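Local coordinates for protein ORF98 PTP-2 (Cydia pomonella granulosis virus, PDB 6I28) that probably acts as a dual-specificity protein phosphatase that removes phosphate from tyrosine and serine or threonine residues, perhaps on MAP kinases, at residues 25-30 with 54-59; 17-22 with 37-42; 43-48 with 112-117. All coordinates share one frame; numbering follows the deposited sequence.

Contact 1 of 3, residues 25-30 with 54-59; sequences GDVIAM and KRALYL
The backbones come closest at Val27 and Ala56, with 6.3 Å between Val27 CA and Ala56 CA, where the first turn of helix 27-36 meets the last turn of helix 51-57. Both residues direct CB toward the partner segment. Val27 CG2 rests on the methyl of Ala56, at 3.5 Å from Ala56 CB. Val27 CB is almost as near, at 3.6 Å from the same atom. Val27 CG1 is anti to the carbonyl carbon (chi1 -64°), which places CG2 between the backbone N and the carbonyl carbon, against the alanine. The small side chain of Ala56 is consistent with this close approach.

Deeper in, Met30 and Leu57 cross at about a right angle. The extended Met30 chain ends at CE, which lies 4.2 Å from Leu57 CD1. Beneath them is the sheet: Met30 also packs on Leu101 and His103, and Leu57 on Val42 and His64.

Asp26 caps the start of helix 27-36. Its OD1 accepts from Ala29 N at 2.9 Å and 168°, from above the carboxylate plane, and receives a weak bond from Ile28 N. Ala56 O accepts from Arg31 NH1, a polar tie between the helices just beyond the apolar pairs.

The side-chain contact is wholly apolar, so it depends on fit and burial. The polar bonds around it, the Asp26 cap and Ala56 O with Arg31 NH1, lie outside the apolar pairs.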
loop_
_atom_site.group_PDB
_atom_site.type_symbol
_atom_site.label_atom_id
_atom_site.label_comp_id
_atom_site.label_asym_id
_atom_site.label_seq_id
_atom_site.Cartn_x
_atom_site.Cartn_y
_atom_site.Cartn_z
ATOM N N GLY A 25 -7.267 1.881 -16.796
ATOM C CA GLY A 25 -7.710 2.930 -17.687
ATOM C C GLY A 25 -9.195 3.178 -17.667
ATOM O O GLY A 25 -9.686 4.002 -18.463
ATOM N N ASP A 26 -9.930 2.475 -16.804
ATOM C CA ASP A 26 -11.359 2.699 -16.626
ATOM C C ASP A 26 -11.541 3.354 -15.262
ATOM O O ASP A 26 -11.692 2.694 -14.223
ATOM C CB ASP A 26 -12.148 1.415 -16.760
ATOM C CG ASP A 26 -13.643 1.635 -16.636
ATOM O OD1 ASP A 26 -14.094 2.755 -16.286
ATOM O OD2 ASP A 26 -14.382 0.674 -16.874
ATOM N N VAL A 27 -11.546 4.679 -15.260
ATOM C CA VAL A 27 -11.731 5.349 -13.985
ATOM C C VAL A 27 -13.160 5.185 -13.496
ATOM O O VAL A 27 -13.410 5.332 -12.299
ATOM C CB VAL A 27 -11.361 6.837 -14.086
ATOM C CG1 VAL A 27 -9.888 6.992 -14.403
ATOM C CG2 VAL A 27 -12.176 7.513 -15.150
ATOM N N ILE A 28 -14.113 4.917 -14.394
ATOM C CA ILE A 28 -15.518 4.799 -13.989
ATOM C C ILE A 28 -15.725 3.542 -13.160
ATOM O O ILE A 28 -16.379 3.567 -12.107
ATOM C CB ILE A 28 -16.449 4.803 -15.220
ATOM C CG1 ILE A 28 -16.301 6.122 -15.980
ATOM C CG2 ILE A 28 -17.879 4.607 -14.790
ATOM C CD1 ILE A 28 -16.803 7.338 -15.239
ATOM N N ALA A 29 -15.182 2.420 -13.625
ATOM C CA ALA A 29 -15.164 1.214 -12.803
ATOM C C ALA A 29 -14.500 1.470 -11.448
ATOM O O ALA A 29 -15.010 1.061 -10.407
ATOM C CB ALA A 29 -14.459 0.097 -13.566
ATOM N N MET A 30 -13.348 2.148 -11.438
ATOM C CA MET A 30 -12.657 2.436 -10.196
ATOM C C MET A 30 -13.510 3.309 -9.292
ATOM O O MET A 30 -13.626 3.057 -8.095
ATOM C CB MET A 30 -11.344 3.123 -10.508
ATOM C CG MET A 30 -10.509 3.408 -9.305
ATOM S SD MET A 30 -9.090 4.421 -9.719
ATOM C CE MET A 30 -8.124 4.152 -8.310
ATOM N N LYS A 54 -7.481 11.483 -10.141
ATOM C CA LYS A 54 -7.917 12.427 -9.112
ATOM C C LYS A 54 -9.226 13.092 -9.516
ATOM O O LYS A 54 -10.144 13.223 -8.708
ATOM C CB LYS A 54 -6.854 13.503 -8.877
ATOM C CG LYS A 54 -5.692 13.021 -8.064
ATOM C CD LYS A 54 -4.896 14.129 -7.345
ATOM C CE LYS A 54 -3.873 13.487 -6.352
ATOM N NZ LYS A 54 -3.265 14.415 -5.362
ATOM N N ARG A 55 -9.318 13.538 -10.768
ATOM C CA ARG A 55 -10.513 14.229 -11.219
ATOM C C ARG A 55 -11.724 13.306 -11.185
ATOM O O ARG A 55 -12.803 13.694 -10.727
ATOM C CB ARG A 55 -10.297 14.780 -12.631
ATOM C CG ARG A 55 -11.400 15.762 -13.071
ATOM C CD ARG A 55 -10.983 16.644 -14.297
ATOM N NE ARG A 55 -9.579 17.040 -14.187
ATOM C CZ ARG A 55 -8.662 16.832 -15.119
ATOM N NH1 ARG A 55 -8.991 16.252 -16.258
ATOM N NH2 ARG A 55 -7.414 17.218 -14.907
ATOM N N ALA A 56 -11.562 12.063 -11.635
ATOM C CA ALA A 56 -12.729 11.196 -11.746
ATOM C C ALA A 56 -13.215 10.771 -10.377
ATOM O O ALA A 56 -14.426 10.694 -10.147
ATOM C CB ALA A 56 -12.407 9.974 -12.603
ATOM N N LEU A 57 -12.285 10.482 -9.452
ATOM C CA LEU A 57 -12.702 10.096 -8.104
ATOM C C LEU A 57 -13.240 11.283 -7.309
ATOM O O LEU A 57 -14.194 11.144 -6.532
ATOM C CB LEU A 57 -11.539 9.482 -7.358
ATOM C CG LEU A 57 -10.966 8.192 -7.954
ATOM C CD1 LEU A 57 -9.971 7.629 -6.997
ATOM C CD2 LEU A 57 -12.070 7.195 -8.191
ATOM N N TYR A 58 -12.627 12.448 -7.480
ATOM C CA TYR A 58 -13.098 13.702 -6.910
ATOM C C TYR A 58 -13.206 13.638 -5.390
ATOM O O TYR A 58 -14.182 14.084 -4.795
ATOM C CB TYR A 58 -14.430 14.151 -7.509
ATOM C CG TYR A 58 -14.495 15.640 -7.603
ATOM C CD1 TYR A 58 -13.858 16.313 -8.629
ATOM C CD2 TYR A 58 -15.182 16.396 -6.654
ATOM C CE1 TYR A 58 -13.910 17.678 -8.715
ATOM C CE2 TYR A 58 -15.240 17.766 -6.743
ATOM C CZ TYR A 58 -14.605 18.403 -7.769
ATOM O OH TYR A 58 -14.683 19.779 -7.869
ATOM N N LEU A 59 -12.177 13.121 -4.749
ATOM C CA LEU A 59 -12.258 12.982 -3.310
ATOM C C LEU A 59 -11.925 14.305 -2.673
ATOM O O LEU A 59 -11.334 15.170 -3.328
ATOM C CB LEU A 59 -11.321 11.888 -2.818
ATOM C CG LEU A 59 -11.618 10.487 -3.334
ATOM C CD1 LEU A 59 -10.458 9.623 -3.225
ATOM C CD2 LEU A 59 -12.774 9.865 -2.559
#

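Contact 2 of 3, residues 17-22 with 37-42; sequences DLFVGG and NNVGCV
Phe19 packs against Val39 and Asn37 in a buried, mainly apolar contact inside a beta-alpha-beta crossover. Strand 18-21 leads through helix 27-36 into the parallel strand 41-46, and the chain from Asn37 onward turns back to the sheet. The two strands are not neighbours, because strand 100-103 runs between them. Phe19 makes its backbone bonds to Val100 and Ile102 of that middle strand. The nearest backbone approach of the two segments, Phe19 CA to Val39 CA, is 8.3 Å, so side chains must close the gap.

The Phe19 ring does most of this. Val39 CG2 lies over one face of the ring, 4.0 Å from Phe19 CE1 and equally far from Phe19 CD1. It therefore sits over the CD1-CE1 side of the ring. In Val39, CG1 is anti to the backbone N (chi1 171°), which leaves CG2 as the branch over the ring. Asn37 approaches obliquely with its CB, 4.1 Å from Phe19 CZ. Its amide plane is turned 49° from the ring plane, and its ND2 donates to Phe33 O in the preceding helix. The Phe33 ring also meets Phe19, with the planes about perpendicular, and Leu101 touches both Phe19 and Val39.

Asn38, with positive phi, is the C-prime residue of a Schellman motif. Val39 N bonds to Val34 O and Asn38 N to Arg35 O, so the helix ends just where Val39 turns toward the ring.

The asparagine thus offers carbon to the aromatic ring while its amide nitrogen is used by the helix. The direct contact of the Phe19 side chain with those of Asn37 and Val39 relies on dispersion and burial.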
loop_
_atom_site.group_PDB
_atom_site.type_symbol
_atom_site.label_atom_id
_atom_site.label_comp_id
_atom_site.label_asym_id
_atom_site.label_seq_id
_atom_site.Cartn_x
_atom_site.Cartn_y
_atom_site.Cartn_z
ATOM N N ASP A 17 -9.060 -2.130 7.095
ATOM C CA ASP A 17 -8.578 -0.786 6.772
ATOM C C ASP A 17 -8.105 -0.588 5.342
ATOM O O ASP A 17 -8.009 0.565 4.891
ATOM C CB ASP A 17 -7.374 -0.399 7.668
ATOM C CG ASP A 17 -7.645 -0.519 9.127
ATOM O OD1 ASP A 17 -8.735 -0.068 9.564
ATOM O OD2 ASP A 17 -6.768 -1.121 9.885
ATOM N N LEU A 18 -7.751 -1.658 4.618
ATOM C CA LEU A 18 -6.982 -1.561 3.388
ATOM C C LEU A 18 -7.574 -2.384 2.257
ATOM O O LEU A 18 -7.976 -3.534 2.474
ATOM C CB LEU A 18 -5.529 -2.071 3.592
ATOM C CG LEU A 18 -4.626 -1.312 4.532
ATOM C CD1 LEU A 18 -3.299 -2.036 4.578
ATOM C CD2 LEU A 18 -4.462 0.177 4.117
ATOM N N PHE A 19 -7.633 -1.770 1.073
ATOM C CA PHE A 19 -7.763 -2.406 -0.238
ATOM C C PHE A 19 -6.479 -2.256 -1.048
ATOM O O PHE A 19 -5.750 -1.262 -0.929
ATOM C CB PHE A 19 -8.914 -1.805 -1.045
ATOM C CG PHE A 19 -10.251 -1.952 -0.409
ATOM C CD1 PHE A 19 -10.653 -1.150 0.637
ATOM C CD2 PHE A 19 -11.135 -2.891 -0.882
ATOM C CE1 PHE A 19 -11.896 -1.316 1.176
ATOM C CE2 PHE A 19 -12.374 -3.035 -0.319
ATOM C CZ PHE A 19 -12.741 -2.265 0.702
ATOM N N VAL A 20 -6.182 -3.267 -1.868
ATOM C CA VAL A 20 -5.084 -3.209 -2.838
ATOM C C VAL A 20 -5.609 -3.567 -4.233
ATOM O O VAL A 20 -6.371 -4.528 -4.405
ATOM C CB VAL A 20 -3.934 -4.165 -2.475
ATOM C CG1 VAL A 20 -2.969 -4.197 -3.618
ATOM C CG2 VAL A 20 -3.321 -3.804 -1.193
ATOM N N GLY A 21 -5.228 -2.791 -5.233
ATOM C CA GLY A 21 -5.648 -3.085 -6.581
ATOM C C GLY A 21 -4.790 -2.419 -7.622
ATOM O O GLY A 21 -3.735 -1.847 -7.320
ATOM N N GLY A 22 -5.275 -2.489 -8.856
ATOM C CA GLY A 22 -4.525 -1.962 -9.979
ATOM C C GLY A 22 -5.167 -0.738 -10.596
ATOM O O GLY A 22 -5.878 -0.000 -9.924
ATOM N N ASN A 37 -17.874 0.638 -1.979
ATOM C CA ASN A 37 -17.185 0.023 -0.842
ATOM C C ASN A 37 -16.816 1.004 0.262
ATOM O O ASN A 37 -16.110 0.614 1.209
ATOM C CB ASN A 37 -15.932 -0.707 -1.346
ATOM C CG ASN A 37 -16.274 -1.973 -2.093
ATOM O OD1 ASN A 37 -16.738 -2.934 -1.476
ATOM N ND2 ASN A 37 -16.115 -1.975 -3.411
ATOM N N ASN A 38 -17.287 2.258 0.178
ATOM C CA ASN A 38 -17.019 3.307 1.181
ATOM C C ASN A 38 -15.520 3.535 1.391
ATOM O O ASN A 38 -15.071 3.746 2.512
ATOM C CB ASN A 38 -17.710 3.001 2.515
ATOM C CG ASN A 38 -17.671 4.159 3.466
ATOM O OD1 ASN A 38 -17.899 5.310 3.066
ATOM N ND2 ASN A 38 -17.392 3.881 4.735
ATOM N N VAL A 39 -14.743 3.453 0.316
ATOM C CA VAL A 39 -13.316 3.762 0.410
ATOM C C VAL A 39 -13.191 5.250 0.690
ATOM O O VAL A 39 -13.674 6.062 -0.080
ATOM C CB VAL A 39 -12.571 3.378 -0.886
ATOM C CG1 VAL A 39 -11.125 3.904 -0.849
ATOM C CG2 VAL A 39 -12.613 1.869 -1.080
ATOM N N GLY A 40 -12.496 5.611 1.761
ATOM C CA GLY A 40 -12.399 7.000 2.158
ATOM C C GLY A 40 -11.197 7.734 1.613
ATOM O O GLY A 40 -11.185 8.977 1.579
ATOM N N CYS A 41 -10.190 7.006 1.156
ATOM C CA CYS A 41 -8.907 7.582 0.769
ATOM C C CYS A 41 -8.260 6.638 -0.240
ATOM O O CYS A 41 -8.495 5.438 -0.241
ATOM C CB CYS A 41 -8.149 7.849 2.091
ATOM S SG CYS A 41 -6.465 7.748 2.146
ATOM N N VAL A 42 -7.503 7.226 -1.133
ATOM C CA VAL A 42 -6.848 6.532 -2.220
ATOM C C VAL A 42 -5.388 6.953 -2.255
ATOM O O VAL A 42 -5.081 8.140 -2.226
ATOM C CB VAL A 42 -7.537 6.814 -3.561
ATOM C CG1 VAL A 42 -6.765 6.108 -4.637
ATOM C CG2 VAL A 42 -8.989 6.379 -3.565
#

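Contact 3 of 3, residues 43-48 with 112-117; sequences VSLIDS and ATLAIY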
loop_
_atom_site.group_PDB
_atom_site.type_symbol
_atom_site.label_atom_id
_atom_site.label_comp_id
_atom_site.label_asym_id
_atom_site.label_seq_id
_atom_site.Cartn_x
_atom_site.Cartn_y
_atom_site.Cartn_z
ATOM N N VAL A 43 -4.480 5.984 -2.323
ATOM C CA VAL A 43 -3.064 6.245 -2.552
ATOM C C VAL A 43 -2.722 5.664 -3.924
ATOM O O VAL A 43 -2.719 4.430 -4.113
ATOM C CB VAL A 43 -2.163 5.619 -1.466
ATOM C CG1 VAL A 43 -0.696 5.833 -1.737
ATOM C CG2 VAL A 43 -2.565 6.157 -0.121
ATOM N N SER A 44 -2.255 6.491 -4.794
ATOM C CA SER A 44 -1.926 6.130 -6.179
ATOM C C SER A 44 -0.408 6.079 -6.286
ATOM O O SER A 44 0.287 7.114 -6.202
ATOM C CB SER A 44 -2.506 7.142 -7.178
ATOM O OG SER A 44 -3.918 7.217 -7.203
ATOM N N LEU A 45 0.126 4.894 -6.515
ATOM C CA LEU A 45 1.558 4.662 -6.669
ATOM C C LEU A 45 1.772 4.282 -8.134
ATOM O O LEU A 45 1.801 3.101 -8.511
ATOM C CB LEU A 45 1.996 3.589 -5.752
ATOM C CG LEU A 45 1.815 3.852 -4.267
ATOM C CD1 LEU A 45 2.372 2.619 -3.549
ATOM C CD2 LEU A 45 2.407 5.101 -3.829
ATOM N N ILE A 46 1.865 5.296 -8.986
ATOM C CA ILE A 46 1.930 5.085 -10.426
ATOM C C ILE A 46 2.960 6.001 -11.070
ATOM O O ILE A 46 3.303 7.058 -10.542
ATOM C CB ILE A 46 0.562 5.279 -11.124
ATOM C CG1 ILE A 46 0.060 6.719 -10.947
ATOM C CG2 ILE A 46 -0.498 4.343 -10.535
ATOM C CD1 ILE A 46 -1.276 7.010 -11.549
ATOM N N ASP A 47 3.432 5.555 -12.245
ATOM C CA ASP A 47 4.365 6.310 -13.079
ATOM C C ASP A 47 3.646 7.002 -14.230
ATOM O O ASP A 47 4.278 7.739 -14.981
ATOM C CB ASP A 47 5.461 5.349 -13.641
ATOM C CG ASP A 47 4.891 4.150 -14.430
ATOM O OD1 ASP A 47 4.326 3.223 -13.798
ATOM O OD2 ASP A 47 5.096 4.117 -15.689
ATOM N N SER A 48 2.330 6.793 -14.363
ATOM C CA SER A 48 1.508 7.433 -15.378
ATOM C C SER A 48 0.889 8.705 -14.803
ATOM O O SER A 48 1.149 9.086 -13.659
ATOM C CB SER A 48 0.439 6.463 -15.890
ATOM O OG SER A 48 -0.427 5.963 -14.876
ATOM N N ALA A 112 1.165 -3.457 -3.354
ATOM C CA ALA A 112 1.273 -4.545 -2.385
ATOM C C ALA A 112 2.422 -4.317 -1.404
ATOM O O ALA A 112 2.316 -4.654 -0.219
ATOM C CB ALA A 112 1.466 -5.877 -3.095
ATOM N N THR A 113 3.521 -3.731 -1.881
ATOM C CA THR A 113 4.654 -3.420 -1.024
ATOM C C THR A 113 4.267 -2.469 0.100
ATOM O O THR A 113 4.592 -2.685 1.269
ATOM C CB THR A 113 5.787 -2.878 -1.885
ATOM O OG1 THR A 113 6.342 -3.960 -2.673
ATOM C CG2 THR A 113 6.963 -2.288 -1.050
ATOM N N LEU A 114 3.545 -1.389 -0.218
ATOM C CA LEU A 114 3.120 -0.489 0.850
ATOM C C LEU A 114 2.134 -1.131 1.814
ATOM O O LEU A 114 2.206 -0.866 3.030
ATOM C CB LEU A 114 2.529 0.796 0.268
ATOM C CG LEU A 114 2.011 1.887 1.215
ATOM C CD1 LEU A 114 3.103 2.320 2.162
ATOM C CD2 LEU A 114 1.440 3.078 0.429
ATOM N N ALA A 115 1.177 -1.911 1.303
ATOM C CA ALA A 115 0.230 -2.599 2.179
ATOM C C ALA A 115 0.953 -3.535 3.130
ATOM O O ALA A 115 0.684 -3.531 4.348
ATOM C CB ALA A 115 -0.791 -3.342 1.341
ATOM N N ILE A 116 1.921 -4.292 2.617
ATOM C CA ILE A 116 2.647 -5.254 3.437
ATOM C C ILE A 116 3.417 -4.506 4.505
ATOM O O ILE A 116 3.451 -4.917 5.662
ATOM C CB ILE A 116 3.564 -6.130 2.558
ATOM C CG1 ILE A 116 2.765 -7.113 1.686
ATOM C CG2 ILE A 116 4.613 -6.907 3.422
ATOM C CD1 ILE A 116 3.591 -8.008 0.728
ATOM N N TYR A 117 4.014 -3.373 4.144
ATOM C CA TYR A 117 4.811 -2.619 5.100
ATOM C C TYR A 117 3.929 -2.014 6.188
ATOM O O TYR A 117 4.280 -2.049 7.383
ATOM C CB TYR A 117 5.555 -1.490 4.393
ATOM C CG TYR A 117 6.376 -0.638 5.363
ATOM C CD1 TYR A 117 7.345 -1.168 6.136
ATOM C CD2 TYR A 117 6.138 0.710 5.485
ATOM C CE1 TYR A 117 8.113 -0.390 7.028
ATOM C CE2 TYR A 117 6.854 1.526 6.350
ATOM C CZ TYR A 117 7.840 0.985 7.135
ATOM O OH TYR A 117 8.584 1.756 8.014
#
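Leu114 of helix 110-123 reaches across to Val43 and Leu45 of strand 41-46. Its CB points toward the strand and already lies 4.2 Å from Leu45 CD1. CG leaves CB anti to the backbone N (chi1 180°), and the chain forks there without CG itself touching the strand. Of the two methyls, CD2 is the one that touches. It stands 4.1 Å from Val43 CG1 and the same distance from Leu45 CD1. CD1 makes no contact with residues 43-48. Val43 CG1 and Leu45 CD1 are themselves 4.8 Å apart, and the leucine methyl sits against both at once. Leu114 crosses each of the two strand side chains at about a right angle. The backbones stay well apart, with Leu45 CA and Leu114 CA separated by 9.2 Å.

Val43 and Leu45 are two residues apart on the strand and therefore face the same side of the sheet. This is the alpha/beta core of the phosphatase domain, with helices packed on each side of a central parallel region. Helix 110-123 follows strand 100-103, and the turn between them corresponds to the phosphate-binding loop (P-loop) of the tyrosine phosphatase family. On the same side of the sheet, Leu85 of helix 82-95 touches both Val43 and Leu114. Ile102 of strand 100-103 touches Leu45 and Leu114.

Ser44, between the two apolar residues, faces the other side of the sheet. Its OG is hydrogen-bonded to His103 NE2 and His64 NE2, which satisfies this buried hydroxyl. Past the end of the strand, Asp47 OD1 forms a salt bridge with Arg110 NH1, a second link between the end of this strand and the start of the helix. A calcium ion is bound about 8 Å from the Leu45 side chain.

How the contacts relate
The contacts follow one central sheet. Contacts 1 and 2 have centres 13 Å apart and touch where Leu57 and Leu59 pack on Val42. Contacts 2 and 3 are 12 Å apart, share strand 41-46 and touch through Val20 and Ala115. Contacts 1 and 3 are 17 Å apart and do not touch. Contacts 1 and 2 lie on the side of the sheet that carries helices 27-36 and 51-57. Contact 3 lies on the side of helix 110-123. Along the chain contact 1 interleaves with each of the others, while contact 2 closes before contact 3 opens. Together they sample the packing on both faces of the central sheet.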